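Local atomic coordinates of aminofutalosine deaminase (PDB entry 7LKK), a protein that deaminates aminofutalosine in the menaquinone pathway of Helicobacter pylori, as a metal-dependent hydrolase of the amidohydrolase family with iron bound at its active site. Residues N68-A74 against D386-F392. Sequence-based numbering, arbitrary orientation.
Sequences NSVLLPA and DLSVFGF
V70 with F390 and L72 with S388 are the hydrogen-bonded pairs of an antiparallel beta ladder, where the strand leading from the N-terminal part of the chain toward the TIM-type barrel of the amidohydrolase fold meets strand 387-391, which returns some 310 residues later. Strand 23-25 flanks 69-73 and strand 414-417 flanks 387-391, so both strands have a neighbour on their far edge, away from the iron site. The tight part is the face carrying V70, L72, S388 and F390, closed by helix 401-408. Here L72 CG sits between its backbone N and carbonyl carbon (chi1 83°), placing the isobutyl branch so that CD2 meets the edge of the F390 ring, 3.7 Å from F390 CD1; F405 meets that ring edge-to-face. V70 CG2 lies obliquely against F392 CE2 at 3.8 Å, and F405 also touches both of these side chains. On the reverse face L71 CD1 reaches V389 CG2 at 3.9 Å. The end at N68, G391 and F392 is looser: G391 is exposed, the other two partly so, and the hydrogen bond from F392 N to N68 O (3.0 Å) is bent, with 138° at the hydrogen. The inner hydrogen bond from S388 N to L72 O is 2.9 Å and nearly straight (174°). Beyond it, A74 N hydrogen-bonds D386 O from above the carbonyl plane, and one water joins P73 O to S388 OG, 2.9 Å from each, in the plane of the F390 ring at its edge.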
loop_
_atom_site.group_PDB
_atom_site.type_symbol
_atom_site.label_atom_id
_atom_site.label_comp_id
_atom_site.label_asym_id
_atom_site.label_seq_id
_atom_site.Cartn_x
_atom_site.Cartn_y
_atom_site.Cartn_z
ATOM N N ASN A 68 -0.447 -23.956 -11.144
ATOM C CA ASN A 68 -0.813 -22.951 -10.144
ATOM C C ASN A 68 0.027 -21.686 -10.277
ATOM O O ASN A 68 0.338 -21.023 -9.285
ATOM C CB ASN A 68 -0.711 -23.520 -8.726
ATOM C CG ASN A 68 -1.710 -24.628 -8.479
ATOM O OD1 ASN A 68 -2.714 -24.736 -9.186
ATOM N ND2 ASN A 68 -1.440 -25.464 -7.485
ATOM N N SER A 69 0.393 -21.342 -11.507
ATOM C CA SER A 69 1.253 -20.206 -11.777
ATOM C C SER A 69 0.596 -19.311 -12.817
ATOM O O SER A 69 -0.381 -19.685 -13.467
ATOM C CB SER A 69 2.638 -20.662 -12.251
ATOM O OG SER A 69 3.222 -21.545 -11.308
ATOM N N VAL A 70 1.145 -18.107 -12.960
ATOM C CA VAL A 70 0.664 -17.129 -13.926
ATOM C C VAL A 70 1.797 -16.808 -14.888
ATOM O O VAL A 70 2.902 -16.455 -14.459
ATOM C CB VAL A 70 0.152 -15.851 -13.239
ATOM C CG1 VAL A 70 -0.089 -14.754 -14.265
ATOM C CG2 VAL A 70 -1.123 -16.146 -12.457
ATOM N N LEU A 71 1.520 -16.942 -16.181
ATOM C CA LEU A 71 2.427 -16.534 -17.244
ATOM C C LEU A 71 1.911 -15.230 -17.836
ATOM O O LEU A 71 0.727 -15.124 -18.171
ATOM C CB LEU A 71 2.522 -17.619 -18.321
ATOM C CG LEU A 71 3.268 -17.305 -19.618
ATOM C CD1 LEU A 71 4.702 -16.912 -19.331
ATOM C CD2 LEU A 71 3.216 -18.500 -20.564
ATOM N N LEU A 72 2.791 -14.241 -17.957
ATOM C CA LEU A 72 2.394 -12.917 -18.412
ATOM C C LEU A 72 3.625 -12.222 -18.977
ATOM O O LEU A 72 4.755 -12.691 -18.785
ATOM C CB LEU A 72 1.765 -12.100 -17.267
ATOM C CG LEU A 72 2.689 -11.369 -16.289
ATOM C CD1 LEU A 72 1.933 -10.249 -15.587
ATOM C CD2 LEU A 72 3.279 -12.331 -15.267
ATOM N N PRO A 73 3.444 -11.126 -19.713
ATOM C CA PRO A 73 4.612 -10.386 -20.206
ATOM C C PRO A 73 5.412 -9.799 -19.055
ATOM O O PRO A 73 4.864 -9.436 -18.013
ATOM C CB PRO A 73 3.998 -9.282 -21.075
ATOM C CG PRO A 73 2.625 -9.742 -21.382
ATOM C CD PRO A 73 2.184 -10.550 -20.210
ATOM N N ALA A 74 6.725 -9.707 -19.255
ATOM C CA ALA A 74 7.553 -8.946 -18.330
ATOM C C ALA A 74 7.040 -7.515 -18.228
ATOM O O ALA A 74 6.512 -6.948 -19.189
ATOM C CB ALA A 74 9.015 -8.956 -18.779
ATOM N N ASP A 386 9.766 -11.498 -23.798
ATOM C CA ASP A 386 9.982 -10.966 -22.454
ATOM C C ASP A 386 8.843 -11.490 -21.584
ATOM O O ASP A 386 7.733 -10.954 -21.606
ATOM C CB ASP A 386 10.031 -9.441 -22.471
ATOM C CG ASP A 386 11.180 -8.898 -23.310
ATOM O OD1 ASP A 386 12.174 -9.626 -23.525
ATOM O OD2 ASP A 386 11.087 -7.737 -23.759
ATOM N N LEU A 387 9.116 -12.543 -20.818
ATOM C CA LEU A 387 8.062 -13.305 -20.163
ATOM C C LEU A 387 8.395 -13.548 -18.700
ATOM O O LEU A 387 9.536 -13.870 -18.354
ATOM C CB LEU A 387 7.841 -14.646 -20.876
ATOM C CG LEU A 387 7.478 -14.539 -22.360
ATOM C CD1 LEU A 387 7.584 -15.889 -23.055
ATOM C CD2 LEU A 387 6.083 -13.954 -22.525
ATOM N N SER A 388 7.381 -13.412 -17.847
ATOM C CA SER A 388 7.490 -13.684 -16.422
ATOM C C SER A 388 6.589 -14.853 -16.050
ATOM O O SER A 388 5.501 -15.012 -16.611
ATOM C CB SER A 388 7.100 -12.459 -15.589
ATOM O OG SER A 388 8.019 -11.395 -15.751
ATOM N N VAL A 389 7.049 -15.669 -15.105
ATOM C CA VAL A 389 6.243 -16.719 -14.492
ATOM C C VAL A 389 6.253 -16.506 -12.984
ATOM O O VAL A 389 7.325 -16.422 -12.373
ATOM C CB VAL A 389 6.765 -18.123 -14.850
ATOM C CG1 VAL A 389 5.955 -19.192 -14.128
ATOM C CG2 VAL A 389 6.730 -18.342 -16.358
ATOM N N PHE A 390 5.063 -16.411 -12.391
ATOM C CA PHE A 390 4.893 -16.260 -10.951
ATOM C C PHE A 390 4.155 -17.476 -10.412
ATOM O O PHE A 390 3.075 -17.814 -10.905
ATOM C CB PHE A 390 4.107 -14.988 -10.608
ATOM C CG PHE A 390 4.882 -13.713 -10.812
ATOM C CD1 PHE A 390 4.977 -13.136 -12.067
ATOM C CD2 PHE A 390 5.496 -13.084 -9.742
ATOM C CE1 PHE A 390 5.683 -11.959 -12.256
ATOM C CE2 PHE A 390 6.202 -11.907 -9.920
ATOM C CZ PHE A 390 6.295 -11.344 -11.180
ATOM N N GLY A 391 4.721 -18.115 -9.393
ATOM C CA GLY A 391 4.150 -19.326 -8.822
ATOM C C GLY A 391 3.354 -19.030 -7.564
ATOM O O GLY A 391 3.720 -18.160 -6.771
ATOM N N PHE A 392 2.257 -19.766 -7.390
ATOM C CA PHE A 392 1.373 -19.604 -6.247
ATOM C C PHE A 392 1.010 -20.973 -5.685
ATOM O O PHE A 392 1.366 -22.014 -6.243
ATOM C CB PHE A 392 0.109 -18.820 -6.626
ATOM C CG PHE A 392 0.392 -17.457 -7.196
ATOM C CD1 PHE A 392 0.692 -16.393 -6.361
ATOM C CD2 PHE A 392 0.365 -17.243 -8.563
ATOM C CE1 PHE A 392 0.957 -15.140 -6.880
ATOM C CE2 PHE A 392 0.629 -15.990 -9.090
ATOM C CZ PHE A 392 0.925 -14.938 -8.245
HETATM O O HOH W 1 5.781 -9.642 -15.291
#